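Local structure of pirin family protein (Acinetobacter baumannii, 6D0P) at residues 16-21 with 50-55; 32-37 with 228-233; 94-99 with 145-150; 199-204 with 250-255. The protein probably acts as an iron-dependent quercetin 2,3-dioxygenase of the pirin family, built from two cupin domains, with one metal ion per subunit. One frame throughout, in Å; residues are numbered along the deposited sequence.

The four contacts are spread over both cupin domains of the pirin fold. Interactions 1 and 3 belong to one antiparallel sheet and involve its two outermost strands, 17-19 and 145-146. Their centres lie about 22 Å apart. Interaction 4 lies in the C-terminal cupin domain. Interaction 2 joins that domain to helix 31-34 of the N-terminal half. These two contacts have centres about 12 Å apart and share a sheet, and they meet where Arg233 O probably accepts a hydrogen bond from Gly203 N at 3.0 Å. Interactions 1, 3 and 4 follow one another along the chain; interaction 2 crosses 1 and 4 and encloses 3. Of the four, interaction 2 is the one between the two halves.

Interaction 1. Residues 16-21 with 50-55; sequences MHWVGD and YNFSPT
Trp18 meets Tyr50 edge to face. The outer edge of its six-membered ring, CZ2 and CH2, is turned to the phenol. The ring centroids are 5.3 Å apart and the planes stand at 86°. Trp18 CH2 lies 3.7 Å from Tyr50 CZ. The phenol oxygen sits in the indole plane, with Tyr50 OH 3.5 Å from Trp18 CZ2. Phe52 approaches the same indole tip to tip, with Phe52 CZ 4.0 Å from Trp18 CZ3. Asp21 adds a backbone contact, its O lying near Phe52 CE1.

Tyr50 and Phe52 project from the same side of strand 41-52. Tyr50 CG, anti to the backbone N (chi1 -174°), starts the ring on its way to the indole edge. Tyr50 CD1 comes over the rim of one face of the Phe52 ring. In the conformer described, Met16, present as selenomethionine, lays SE over the rim of one Trp18 face. Met16 has a second conformer, so this contact is doubtful.

Strand 23-30 runs between strands 17-19 and 41-52 in the sheet, and its Pro24 touches both Met16 and Tyr50. Further out, His112 pairs edge-to-face with Phe52, and Asp21 OD1 is held by Gly60 N. The manganese ion is about 14 Å from the Asp21 side chain.

The contact is made by aromatic and apolar groups. Its electrostatic part is probably the weakly positive hydrogens of the indole edge facing the electron-rich phenol ring. Trp18 is exposed while Phe52 is buried, so the cluster runs inward from the surface.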
loop_
_atom_site.group_PDB
_atom_site.type_symbol
_atom_site.label_atom_id
_atom_site.label_comp_id
_atom_site.label_asym_id
_atom_site.label_seq_id
_atom_site.Cartn_x
_atom_site.Cartn_y
_atom_site.Cartn_z
HETATM N N MSE A 16 16.368 6.263 -2.770
HETATM C CA MSE A 16 15.903 4.892 -3.086
HETATM C C MSE A 16 16.719 3.814 -2.426
HETATM O O MSE A 16 17.925 3.966 -2.217
HETATM C CB MSE A 16 15.993 4.707 -4.610
HETATM C CG MSE A 16 15.366 3.410 -5.147
HETATM SE SE MSE A 16 16.785 2.062 -5.404
HETATM C CE MSE A 16 17.302 2.626 -7.221
ATOM N N HIS A 17 16.065 2.711 -2.084
ATOM C CA HIS A 17 16.764 1.529 -1.564
ATOM C C HIS A 17 16.172 0.317 -2.291
ATOM O O HIS A 17 15.032 0.371 -2.790
ATOM C CB HIS A 17 16.696 1.401 -0.033
ATOM C CG HIS A 17 15.387 0.929 0.486
ATOM N ND1 HIS A 17 14.347 1.791 0.780
ATOM C CD2 HIS A 17 14.953 -0.311 0.799
ATOM C CE1 HIS A 17 13.315 1.090 1.198
ATOM N NE2 HIS A 17 13.669 -0.202 1.233
ATOM N N TRP A 18 16.934 -0.765 -2.311
ATOM C CA TRP A 18 16.534 -1.975 -2.983
ATOM C C TRP A 18 15.954 -2.992 -2.005
ATOM O O TRP A 18 16.531 -3.222 -0.925
ATOM C CB TRP A 18 17.735 -2.588 -3.716
ATOM C CG TRP A 18 18.121 -1.873 -4.968
ATOM C CD1 TRP A 18 19.004 -0.840 -5.106
ATOM C CD2 TRP A 18 17.600 -2.134 -6.280
ATOM N NE1 TRP A 18 19.086 -0.459 -6.420
ATOM C CE2 TRP A 18 18.225 -1.224 -7.161
ATOM C CE3 TRP A 18 16.674 -3.045 -6.798
ATOM C CZ2 TRP A 18 17.946 -1.201 -8.534
ATOM C CZ3 TRP A 18 16.417 -3.027 -8.158
ATOM C CH2 TRP A 18 17.046 -2.122 -9.005
ATOM N N VAL A 19 14.812 -3.545 -2.407
ATOM C CA VAL A 19 14.241 -4.716 -1.781
ATOM C C VAL A 19 14.526 -5.849 -2.776
ATOM O O VAL A 19 13.977 -5.873 -3.892
ATOM C CB VAL A 19 12.745 -4.526 -1.461
ATOM C CG1 VAL A 19 12.113 -5.811 -0.951
ATOM C CG2 VAL A 19 12.541 -3.399 -0.461
ATOM N N GLY A 20 15.463 -6.723 -2.418
ATOM C CA GLY A 20 15.921 -7.715 -3.346
ATOM C C GLY A 20 16.594 -7.044 -4.533
ATOM O O GLY A 20 17.087 -5.918 -4.417
ATOM N N ASP A 21 16.658 -7.724 -5.665
ATOM C CA ASP A 21 17.254 -7.123 -6.840
ATOM C C ASP A 21 16.147 -6.744 -7.839
ATOM O O ASP A 21 16.453 -6.378 -8.972
ATOM C CB ASP A 21 18.322 -8.024 -7.475
ATOM C CG ASP A 21 17.828 -9.394 -7.895
ATOM O OD1 ASP A 21 16.640 -9.714 -7.619
ATOM O OD2 ASP A 21 18.631 -10.135 -8.490
ATOM N N TYR A 50 11.030 2.233 -13.263
ATOM C CA TYR A 50 12.422 1.814 -13.379
ATOM C C TYR A 50 12.532 0.802 -14.519
ATOM O O TYR A 50 11.767 -0.159 -14.592
ATOM C CB TYR A 50 12.899 1.211 -12.051
ATOM C CG TYR A 50 14.365 0.879 -12.002
ATOM C CD1 TYR A 50 14.861 -0.286 -12.563
ATOM C CD2 TYR A 50 15.264 1.732 -11.378
ATOM C CE1 TYR A 50 16.215 -0.596 -12.508
ATOM C CE2 TYR A 50 16.616 1.431 -11.310
ATOM C CZ TYR A 50 17.087 0.265 -11.872
ATOM O OH TYR A 50 18.412 -0.030 -11.786
ATOM N N ASN A 51 13.499 1.007 -15.395
ATOM C CA ASN A 51 13.635 0.156 -16.559
ATOM C C ASN A 51 14.406 -1.138 -16.252
ATOM O O ASN A 51 15.554 -1.101 -15.816
ATOM C CB ASN A 51 14.373 0.867 -17.693
ATOM C CG ASN A 51 14.398 -0.001 -18.931
ATOM O OD1 ASN A 51 13.352 -0.438 -19.382
ATOM N ND2 ASN A 51 15.581 -0.293 -19.449
ATOM N N PHE A 52 13.777 -2.269 -16.549
ATOM C CA PHE A 52 14.449 -3.550 -16.470
ATOM C C PHE A 52 14.526 -4.139 -17.878
ATOM O O PHE A 52 13.499 -4.375 -18.494
ATOM C CB PHE A 52 13.709 -4.529 -15.567
ATOM C CG PHE A 52 13.832 -4.206 -14.108
ATOM C CD1 PHE A 52 14.961 -4.594 -13.402
ATOM C CD2 PHE A 52 12.842 -3.494 -13.450
ATOM C CE1 PHE A 52 15.093 -4.280 -12.060
ATOM C CE2 PHE A 52 12.979 -3.184 -12.103
ATOM C CZ PHE A 52 14.102 -3.588 -11.415
ATOM N N SER A 53 15.734 -4.347 -18.385
ATOM C CA SER A 53 15.877 -4.967 -19.671
ATOM C C SER A 53 15.563 -6.467 -19.519
ATOM O O SER A 53 15.510 -7.001 -18.374
ATOM C CB SER A 53 17.261 -4.738 -20.219
ATOM O OG SER A 53 18.226 -5.316 -19.360
ATOM N N PRO A 54 15.325 -7.150 -20.644
ATOM C CA PRO A 54 14.982 -8.580 -20.656
ATOM C C PRO A 54 15.986 -9.463 -19.898
ATOM O O PRO A 54 17.206 -9.242 -19.969
ATOM C CB PRO A 54 14.995 -8.941 -22.150
ATOM C CG PRO A 54 14.576 -7.661 -22.821
ATOM C CD PRO A 54 15.277 -6.598 -22.010
ATOM N N THR A 55 15.480 -10.464 -19.185
ATOM C CA THR A 55 16.352 -11.328 -18.400
ATOM C C THR A 55 15.776 -12.749 -18.325
ATOM O O THR A 55 14.586 -12.965 -18.452
ATOM C CB THR A 55 16.541 -10.793 -16.971
ATOM O OG1 THR A 55 17.426 -11.655 -16.256
ATOM C CG2 THR A 55 15.260 -10.690 -16.177
#

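Interaction 2. Residues 32-37 with 228-233; sequences DRLGQT and VAILSR
Leu34 and Ile230 reach toward each other tip to tip. Their outer methyls meet, Leu34 CD1 lying 4.0 Å from Ile230 CD1. Thr37 comes to the same isoleucine at about a right angle. Its methyl, not its hydroxyl, does the touching: Thr37 CG2 is 3.9 Å from Ile230 CD1 and 4.0 Å from Ile230 CG2. Its OG1 is anti to the carbonyl carbon (chi1 -62°), which leaves CG2 anti to the backbone N, facing Ile230. Ile230 is buried, and Tyr11 of strand 7-12 touches both it and Leu34.

Beside this apolar patch, Arg233 reaches across with an extended chain from CG to NE. Its NH2 is near two backbone oxygens that follow helix 31-34. Gln36 O lies in the guanidinium plane, at its edge, 2.8 Å from Arg233 NH2. The bond is short but bent, 123° at the hydrogen, and counts as weak. A second weak bond runs from Arg233 NH2 to Thr37 O at 3.4 Å. A water adds a further link: it donates to Thr37 O at 2.7 Å and weakly accepts from Arg233 NE. Pro255 packs against Arg233, and Thr205 OG1 is a weak partner of its NE. The Gln36 amide is turned to another part of the chain, where NE2 bonds to Glu258 O.

Gly35 leaves the helix with positive phi, and the chain then enters the short 3-10 segment that carries Thr37. The contact sets the end of helix 31-34 and the 3-10 segment after it against strand 227-231 and the loop that follows, an interdomain seam of the two-cupin pirin fold.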
loop_
_atom_site.group_PDB
_atom_site.type_symbol
_atom_site.label_atom_id
_atom_site.label_comp_id
_atom_site.label_asym_id
_atom_site.label_seq_id
_atom_site.Cartn_x
_atom_site.Cartn_y
_atom_site.Cartn_z
ATOM N N ASP A 32 7.922 2.751 11.957
ATOM C CA ASP A 32 9.125 2.850 12.767
ATOM C C ASP A 32 9.485 4.321 12.996
ATOM O O ASP A 32 10.155 4.625 13.952
ATOM C CB ASP A 32 10.306 2.127 12.110
ATOM C CG ASP A 32 11.425 1.820 13.092
ATOM O OD1 ASP A 32 11.135 1.191 14.136
ATOM O OD2 ASP A 32 12.574 2.223 12.815
ATOM N N ARG A 33 9.023 5.205 12.115
ATOM C CA ARG A 33 9.291 6.644 12.231
ATOM C C ARG A 33 8.030 7.379 12.687
ATOM O O ARG A 33 8.126 8.245 13.533
ATOM C CB ARG A 33 9.763 7.230 10.893
ATOM C CG ARG A 33 11.006 6.551 10.328
ATOM C CD ARG A 33 11.623 7.290 9.152
ATOM N NE ARG A 33 10.739 7.449 7.997
ATOM C CZ ARG A 33 10.648 6.586 6.988
ATOM N NH1 ARG A 33 11.327 5.450 7.022
ATOM N NH2 ARG A 33 9.901 6.878 5.935
ATOM N N LEU A 34 6.850 7.035 12.177
ATOM C CA LEU A 34 5.633 7.860 12.571
ATOM C C LEU A 34 4.667 7.116 13.504
ATOM O O LEU A 34 3.733 7.719 14.006
ATOM C CB LEU A 34 4.939 8.325 11.293
ATOM C CG LEU A 34 5.729 9.374 10.506
ATOM C CD1 LEU A 34 5.132 9.602 9.122
ATOM C CD2 LEU A 34 5.790 10.677 11.288
ATOM N N GLY A 35 4.816 5.810 13.650
ATOM C CA GLY A 35 4.047 5.007 14.616
ATOM C C GLY A 35 2.525 5.047 14.499
ATOM O O GLY A 35 1.937 4.719 13.463
ATOM N N GLN A 36 1.886 5.379 15.640
ATOM C CA GLN A 36 0.435 5.415 15.809
ATOM C C GLN A 36 -0.231 6.500 14.941
ATOM O O GLN A 36 -1.426 6.385 14.617
ATOM C CB GLN A 36 0.075 5.665 17.269
ATOM C CG GLN A 36 0.551 4.568 18.212
ATOM C CD GLN A 36 -0.231 3.281 18.076
ATOM O OE1 GLN A 36 -1.198 3.190 17.318
ATOM N NE2 GLN A 36 0.179 2.274 18.839
ATOM N N THR A 37 0.509 7.529 14.560
ATOM C CA THR A 37 -0.050 8.587 13.706
ATOM C C THR A 37 -0.590 8.011 12.382
ATOM O O THR A 37 -1.582 8.526 11.814
ATOM C CB THR A 37 1.018 9.643 13.404
ATOM O OG1 THR A 37 1.390 10.196 14.668
ATOM C CG2 THR A 37 0.541 10.722 12.462
ATOM N N VAL A 228 4.176 12.112 1.301
ATOM C CA VAL A 228 2.981 11.798 2.066
ATOM C C VAL A 228 2.654 13.004 2.957
ATOM O O VAL A 228 3.535 13.531 3.640
ATOM C CB VAL A 228 3.101 10.516 2.913
ATOM C CG1 VAL A 228 4.293 10.526 3.849
ATOM C CG2 VAL A 228 1.824 10.280 3.706
ATOM N N ALA A 229 1.408 13.433 2.906
ATOM C CA ALA A 229 0.880 14.466 3.771
ATOM C C ALA A 229 -0.034 13.806 4.811
ATOM O O ALA A 229 -0.810 12.914 4.489
ATOM C CB ALA A 229 0.116 15.501 2.984
ATOM N N ILE A 230 0.036 14.306 6.040
ATOM C CA ILE A 230 -0.805 13.865 7.126
ATOM C C ILE A 230 -1.821 14.975 7.421
ATOM O O ILE A 230 -1.441 16.144 7.646
ATOM C CB ILE A 230 0.078 13.511 8.335
ATOM C CG1 ILE A 230 1.023 12.367 7.946
ATOM C CG2 ILE A 230 -0.759 13.178 9.567
ATOM C CD1 ILE A 230 1.938 11.939 9.020
ATOM N N LEU A 231 -3.104 14.630 7.350
ATOM C CA LEU A 231 -4.176 15.584 7.664
ATOM C C LEU A 231 -4.720 15.255 9.061
ATOM O O LEU A 231 -4.465 14.176 9.610
ATOM C CB LEU A 231 -5.299 15.526 6.627
ATOM C CG LEU A 231 -4.923 15.660 5.153
ATOM C CD1 LEU A 231 -6.164 15.867 4.307
ATOM C CD2 LEU A 231 -3.937 16.763 4.883
ATOM N N SER A 232 -5.434 16.191 9.664
ATOM C CA SER A 232 -5.963 15.971 11.000
ATOM C C SER A 232 -7.052 14.886 10.993
ATOM O O SER A 232 -7.811 14.705 10.018
ATOM C CB SER A 232 -6.474 17.256 11.613
ATOM O OG SER A 232 -7.549 17.787 10.835
ATOM N N ARG A 233 -7.119 14.163 12.100
ATOM C CA ARG A 233 -8.175 13.156 12.293
ATOM C C ARG A 233 -9.521 13.866 12.452
ATOM O O ARG A 233 -10.529 13.403 11.931
ATOM C CB ARG A 233 -7.870 12.252 13.486
ATOM C CG ARG A 233 -6.753 11.274 13.188
ATOM C CD ARG A 233 -6.370 10.423 14.362
ATOM N NE ARG A 233 -5.300 9.509 13.989
ATOM C CZ ARG A 233 -4.678 8.717 14.833
ATOM N NH1 ARG A 233 -5.015 8.727 16.111
ATOM N NH2 ARG A 233 -3.731 7.905 14.394
HETATM O O HOH W 1 -3.211 10.616 12.202
#

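Interaction 3. Residues 94-99 with 145-150; sequences TGDVQW and AIEAKD
Val97 and Ile146 pair at the margin of an antiparallel sheet of the N-terminal cupin half, where the short strand 145-146 is added outside strand 97-101. They form a hydrogen-bonded pair. Val97 N donates to Ile146 O at 2.9 Å, and Ile146 N donates to Val97 O at 2.8 Å. Gln98 and Ala145 follow as a non-hydrogen-bonded pair. Val97 and Ile146 share one face of the sheet, with their CB atoms in loose apolar contact. Val72 of the neighbouring strand 69-75 packs on Val97.

Gln98 and Ala145 lie on the other face. The Gln98 chain is bent at chi2 (55°), which turns CD; the amide end comes near the partner strand, with NE2 3.5 Å from Ala145 CA. Its OE1 is taken by Gln144 N, just before the strand. The Gln98 side chain is about 9 Å from the bound manganese ion, so it stands near the metal site but is not one of its ligands, which are His64, His66, His108 and Glu110.

Past the paired residues, the chain turns into the 3-10 segment 148-150. Asp96 holds its start: OD1 accepts from Ala148 N at 2.9 Å, while OD2 accepts from Lys93 N, so both carboxylate oxygens are engaged. The Ala148 N-H comes to OD1 on its anti side, 35° out of the carboxylate plane. Gly95 lies close by, with a positive phi that favours glycine. Its carbonyl accepts from Arg164 NH2, and Gly95 O also meets Ala148 CA in a CA-H...O contact at 3.3 Å.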
loop_
_atom_site.group_PDB
_atom_site.type_symbol
_atom_site.label_atom_id
_atom_site.label_comp_id
_atom_site.label_asym_id
_atom_site.label_seq_id
_atom_site.Cartn_x
_atom_site.Cartn_y
_atom_site.Cartn_z
ATOM N N THR A 94 -0.698 -5.620 -14.624
ATOM C CA THR A 94 -0.842 -4.167 -14.548
ATOM C C THR A 94 -2.315 -3.837 -14.255
ATOM O O THR A 94 -3.226 -4.349 -14.906
ATOM C CB THR A 94 -0.341 -3.487 -15.833
ATOM O OG1 THR A 94 1.088 -3.515 -15.813
ATOM C CG2 THR A 94 -0.773 -2.043 -15.962
ATOM N N GLY A 95 -2.547 -3.040 -13.233
ATOM C CA GLY A 95 -3.916 -2.662 -12.856
ATOM C C GLY A 95 -4.526 -3.586 -11.816
ATOM O O GLY A 95 -5.576 -3.233 -11.227
ATOM N N ASP A 96 -3.916 -4.746 -11.576
ATOM C CA ASP A 96 -4.435 -5.686 -10.560
ATOM C C ASP A 96 -3.932 -5.297 -9.173
ATOM O O ASP A 96 -2.980 -4.487 -9.023
ATOM C CB ASP A 96 -3.981 -7.134 -10.796
ATOM C CG ASP A 96 -4.492 -7.805 -12.061
ATOM O OD1 ASP A 96 -5.352 -7.193 -12.753
ATOM O OD2 ASP A 96 -4.027 -8.966 -12.334
ATOM N N VAL A 97 -4.572 -5.881 -8.159
ATOM C CA VAL A 97 -4.144 -5.708 -6.785
ATOM C C VAL A 97 -4.154 -7.072 -6.067
ATOM O O VAL A 97 -5.019 -7.932 -6.348
ATOM C CB VAL A 97 -5.070 -4.717 -6.048
ATOM C CG1 VAL A 97 -4.766 -4.670 -4.562
ATOM C CG2 VAL A 97 -5.019 -3.334 -6.670
ATOM N N GLN A 98 -3.170 -7.294 -5.190
ATOM C CA GLN A 98 -3.185 -8.432 -4.267
ATOM C C GLN A 98 -3.263 -7.871 -2.842
ATOM O O GLN A 98 -2.374 -7.104 -2.423
ATOM C CB GLN A 98 -1.957 -9.330 -4.432
ATOM C CG GLN A 98 -1.821 -10.400 -3.348
ATOM C CD GLN A 98 -3.019 -11.307 -3.165
ATOM O OE1 GLN A 98 -3.576 -11.392 -2.067
ATOM N NE2 GLN A 98 -3.393 -12.049 -4.210
ATOM N N TRP A 99 -4.370 -8.153 -2.161
ATOM C CA TRP A 99 -4.575 -7.769 -0.769
ATOM C C TRP A 99 -4.365 -9.032 0.066
ATOM O O TRP A 99 -5.286 -9.830 0.223
ATOM C CB TRP A 99 -5.976 -7.162 -0.580
ATOM C CG TRP A 99 -6.146 -6.446 0.724
ATOM C CD1 TRP A 99 -6.211 -7.014 1.964
ATOM C CD2 TRP A 99 -6.309 -5.030 0.923
ATOM N NE1 TRP A 99 -6.373 -6.043 2.922
ATOM C CE2 TRP A 99 -6.451 -4.824 2.313
ATOM C CE3 TRP A 99 -6.344 -3.921 0.071
ATOM C CZ2 TRP A 99 -6.606 -3.558 2.870
ATOM C CZ3 TRP A 99 -6.503 -2.670 0.624
ATOM C CH2 TRP A 99 -6.620 -2.492 2.003
ATOM N N ALA A 145 -6.975 -11.858 -4.603
ATOM C CA ALA A 145 -6.454 -11.490 -5.915
ATOM C C ALA A 145 -7.542 -10.699 -6.634
ATOM O O ALA A 145 -8.600 -11.224 -6.927
ATOM C CB ALA A 145 -6.040 -12.714 -6.705
ATOM N N ILE A 146 -7.294 -9.434 -6.877
ATOM C CA ILE A 146 -8.285 -8.594 -7.481
ATOM C C ILE A 146 -7.816 -8.166 -8.872
ATOM O O ILE A 146 -6.807 -7.514 -9.006
ATOM C CB ILE A 146 -8.569 -7.393 -6.575
ATOM C CG1 ILE A 146 -8.979 -7.841 -5.167
ATOM C CG2 ILE A 146 -9.628 -6.517 -7.201
ATOM C CD1 ILE A 146 -8.723 -6.819 -4.131
ATOM N N GLU A 147 -8.603 -8.527 -9.882
ATOM C CA GLU A 147 -8.324 -8.179 -11.269
ATOM C C GLU A 147 -8.742 -6.730 -11.525
ATOM O O GLU A 147 -9.721 -6.214 -10.940
ATOM C CB GLU A 147 -9.029 -9.169 -12.197
ATOM C CG GLU A 147 -8.302 -10.499 -12.283
ATOM C CD GLU A 147 -9.010 -11.544 -13.122
ATOM O OE1 GLU A 147 -9.838 -12.285 -12.559
ATOM O OE2 GLU A 147 -8.721 -11.619 -14.334
ATOM N N ALA A 148 -7.985 -6.075 -12.405
ATOM C CA ALA A 148 -8.188 -4.656 -12.732
ATOM C C ALA A 148 -9.660 -4.368 -13.071
ATOM O O ALA A 148 -10.209 -3.374 -12.618
ATOM C CB ALA A 148 -7.280 -4.265 -13.882
ATOM N N LYS A 149 -10.311 -5.265 -13.808
ATOM C CA LYS A 149 -11.678 -4.987 -14.273
ATOM C C LYS A 149 -12.694 -5.009 -13.121
ATOM O O LYS A 149 -13.782 -4.496 -13.288
ATOM C CB LYS A 149 -12.067 -5.975 -15.381
ATOM C CG LYS A 149 -12.248 -7.413 -14.929
ATOM C CD LYS A 149 -12.561 -8.364 -16.064
ATOM C CE LYS A 149 -13.125 -9.683 -15.578
ATOM N NZ LYS A 149 -12.309 -10.243 -14.471
ATOM N N ASP A 150 -12.346 -5.549 -11.959
ATOM C CA ASP A 150 -13.283 -5.645 -10.844
ATOM C C ASP A 150 -13.112 -4.487 -9.851
ATOM O O ASP A 150 -13.834 -4.417 -8.856
ATOM C CB ASP A 150 -13.162 -7.018 -10.177
ATOM C CG ASP A 150 -13.625 -8.130 -11.117
ATOM O OD1 ASP A 150 -14.656 -7.921 -11.814
ATOM O OD2 ASP A 150 -12.956 -9.179 -11.174
#

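Interaction 4. Residues 199-204 with 250-255; sequences YVPEGH and VLTGQP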
loop_
_atom_site.group_PDB
_atom_site.type_symbol
_atom_site.label_atom_id
_atom_site.label_comp_id
_atom_site.label_asym_id
_atom_site.label_seq_id
_atom_site.Cartn_x
_atom_site.Cartn_y
_atom_site.Cartn_z
ATOM N N TYR A 199 -14.527 13.548 0.825
ATOM C CA TYR A 199 -15.125 13.393 2.138
ATOM C C TYR A 199 -14.639 12.081 2.733
ATOM O O TYR A 199 -14.669 11.026 2.064
ATOM C CB TYR A 199 -16.649 13.415 2.072
ATOM C CG TYR A 199 -17.176 14.708 1.521
ATOM C CD1 TYR A 199 -17.279 15.839 2.312
ATOM C CD2 TYR A 199 -17.525 14.807 0.186
ATOM C CE1 TYR A 199 -17.744 17.038 1.789
ATOM C CE2 TYR A 199 -17.997 15.993 -0.347
ATOM C CZ TYR A 199 -18.100 17.113 0.455
ATOM O OH TYR A 199 -18.573 18.267 -0.096
ATOM N N VAL A 200 -14.194 12.190 3.983
ATOM C CA VAL A 200 -13.600 11.119 4.766
ATOM C C VAL A 200 -14.378 10.996 6.077
ATOM O O VAL A 200 -14.924 11.979 6.551
ATOM C CB VAL A 200 -12.117 11.440 5.033
ATOM C CG1 VAL A 200 -11.473 10.510 6.056
ATOM C CG2 VAL A 200 -11.325 11.456 3.740
ATOM N N PRO A 201 -14.456 9.786 6.645
ATOM C CA PRO A 201 -15.115 9.679 7.931
ATOM C C PRO A 201 -14.434 10.459 9.067
ATOM O O PRO A 201 -13.203 10.482 9.196
ATOM C CB PRO A 201 -15.120 8.179 8.242
ATOM C CG PRO A 201 -15.033 7.526 6.911
ATOM C CD PRO A 201 -14.140 8.443 6.119
ATOM N N GLU A 202 -15.266 11.090 9.878
ATOM C CA GLU A 202 -14.826 11.865 11.017
ATOM C C GLU A 202 -13.939 10.985 11.909
ATOM O O GLU A 202 -14.278 9.838 12.165
ATOM C CB GLU A 202 -16.051 12.354 11.796
ATOM C CG GLU A 202 -15.730 13.093 13.076
ATOM C CD GLU A 202 -15.038 14.427 12.853
ATOM O OE1 GLU A 202 -15.636 15.303 12.192
ATOM O OE2 GLU A 202 -13.906 14.583 13.338
ATOM N N GLY A 203 -12.808 11.514 12.362
ATOM C CA GLY A 203 -11.934 10.737 13.294
ATOM C C GLY A 203 -10.941 9.820 12.602
ATOM O O GLY A 203 -10.045 9.288 13.270
ATOM N N HIS A 204 -11.032 9.639 11.278
ATOM C CA HIS A 204 -10.099 8.739 10.590
ATOM C C HIS A 204 -8.733 9.393 10.323
ATOM O O HIS A 204 -8.652 10.559 9.956
ATOM C CB HIS A 204 -10.639 8.312 9.210
ATOM C CG HIS A 204 -11.611 7.178 9.246
ATOM N ND1 HIS A 204 -11.775 6.314 8.185
ATOM C CD2 HIS A 204 -12.423 6.738 10.221
ATOM C CE1 HIS A 204 -12.668 5.409 8.505
ATOM N NE2 HIS A 204 -13.074 5.641 9.738
ATOM N N VAL A 250 -5.110 7.953 -1.601
ATOM C CA VAL A 250 -5.681 8.478 -0.366
ATOM C C VAL A 250 -5.913 7.266 0.547
ATOM O O VAL A 250 -6.584 6.310 0.155
ATOM C CB VAL A 250 -6.964 9.276 -0.614
ATOM C CG1 VAL A 250 -7.669 9.646 0.680
ATOM C CG2 VAL A 250 -6.689 10.508 -1.450
ATOM N N LEU A 251 -5.352 7.316 1.744
ATOM C CA LEU A 251 -5.451 6.235 2.698
ATOM C C LEU A 251 -6.121 6.775 3.953
ATOM O O LEU A 251 -5.627 7.750 4.526
ATOM C CB LEU A 251 -4.046 5.752 3.037
ATOM C CG LEU A 251 -3.145 5.435 1.855
ATOM C CD1 LEU A 251 -1.740 5.141 2.353
ATOM C CD2 LEU A 251 -3.684 4.268 1.039
ATOM N N THR A 252 -7.231 6.188 4.357
ATOM C CA THR A 252 -7.884 6.634 5.595
ATOM C C THR A 252 -8.270 5.405 6.400
ATOM O O THR A 252 -8.462 4.301 5.842
ATOM C CB THR A 252 -9.144 7.484 5.369
ATOM O OG1 THR A 252 -10.304 6.669 5.195
ATOM C CG2 THR A 252 -9.009 8.401 4.174
ATOM N N GLY A 253 -8.436 5.611 7.699
ATOM C CA GLY A 253 -8.892 4.536 8.496
ATOM C C GLY A 253 -9.087 4.892 9.951
ATOM O O GLY A 253 -8.495 5.854 10.494
ATOM N N GLN A 254 -9.951 4.105 10.585
ATOM C CA GLN A 254 -10.176 4.214 12.003
ATOM C C GLN A 254 -8.877 3.793 12.698
ATOM O O GLN A 254 -8.371 2.701 12.436
ATOM C CB GLN A 254 -11.332 3.314 12.440
ATOM C CG GLN A 254 -11.601 3.365 13.940
ATOM C CD GLN A 254 -12.059 4.733 14.374
ATOM O OE1 GLN A 254 -12.849 5.378 13.698
ATOM N NE2 GLN A 254 -11.561 5.195 15.513
ATOM N N PRO A 255 -8.315 4.663 13.540
ATOM C CA PRO A 255 -7.089 4.299 14.251
ATOM C C PRO A 255 -7.338 3.054 15.115
ATOM O O PRO A 255 -8.406 2.912 15.696
ATOM C CB PRO A 255 -6.683 5.503 15.106
ATOM C CG PRO A 255 -7.507 6.650 14.611
ATOM C CD PRO A 255 -8.654 6.058 13.811
#
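This is a buried contact between a type II turn and the end of a strand in the C-terminal cupin domain. The imidazole of His204, at the end of the turn, lies against the end of strand 245-253. The turn runs from Pro201 to His204 and is closed by His204 N bonding to Pro201 O at 3.1 Å. Gly203 takes positive phi (87°), as the third position of such a turn favours.

The His204 ring is sandwiched. On one face lies the backbone of Gly253 and Gln254: Gln254 N stands over the ring centre, 3.6 Å from His204 NE2, and Gly253 C is nearer the rim. Pro201 CB covers the centre of the opposite face from within the turn. At the edge, in the ring plane, Thr252 OG1 faces His204 ND1 at 3.4 Å. This hydrogen bond is long and weak, though nearly straight at 174°. The Thr252 hydroxyl sits between the backbone N and the carbonyl carbon (chi1 86°), and it also bonds to Asn184 ND2 on strand 183-190.

Further contacts flank the ring. Gly253 O is 3.3 Å from His204 CA in a CA-H...O contact. Gly203 O lies 3.6 Å from Pro255 CD. Val200 points its methyls at Thr252 CG2, but it has a second conformer, so the detail of that touch is doubtful.

The ring is packed on both faces; across this contact its hydrogen bond is the weak one at ND1. Packing by the proline and the peptide on either side therefore probably contributes more to placing the ring and limiting its rotation.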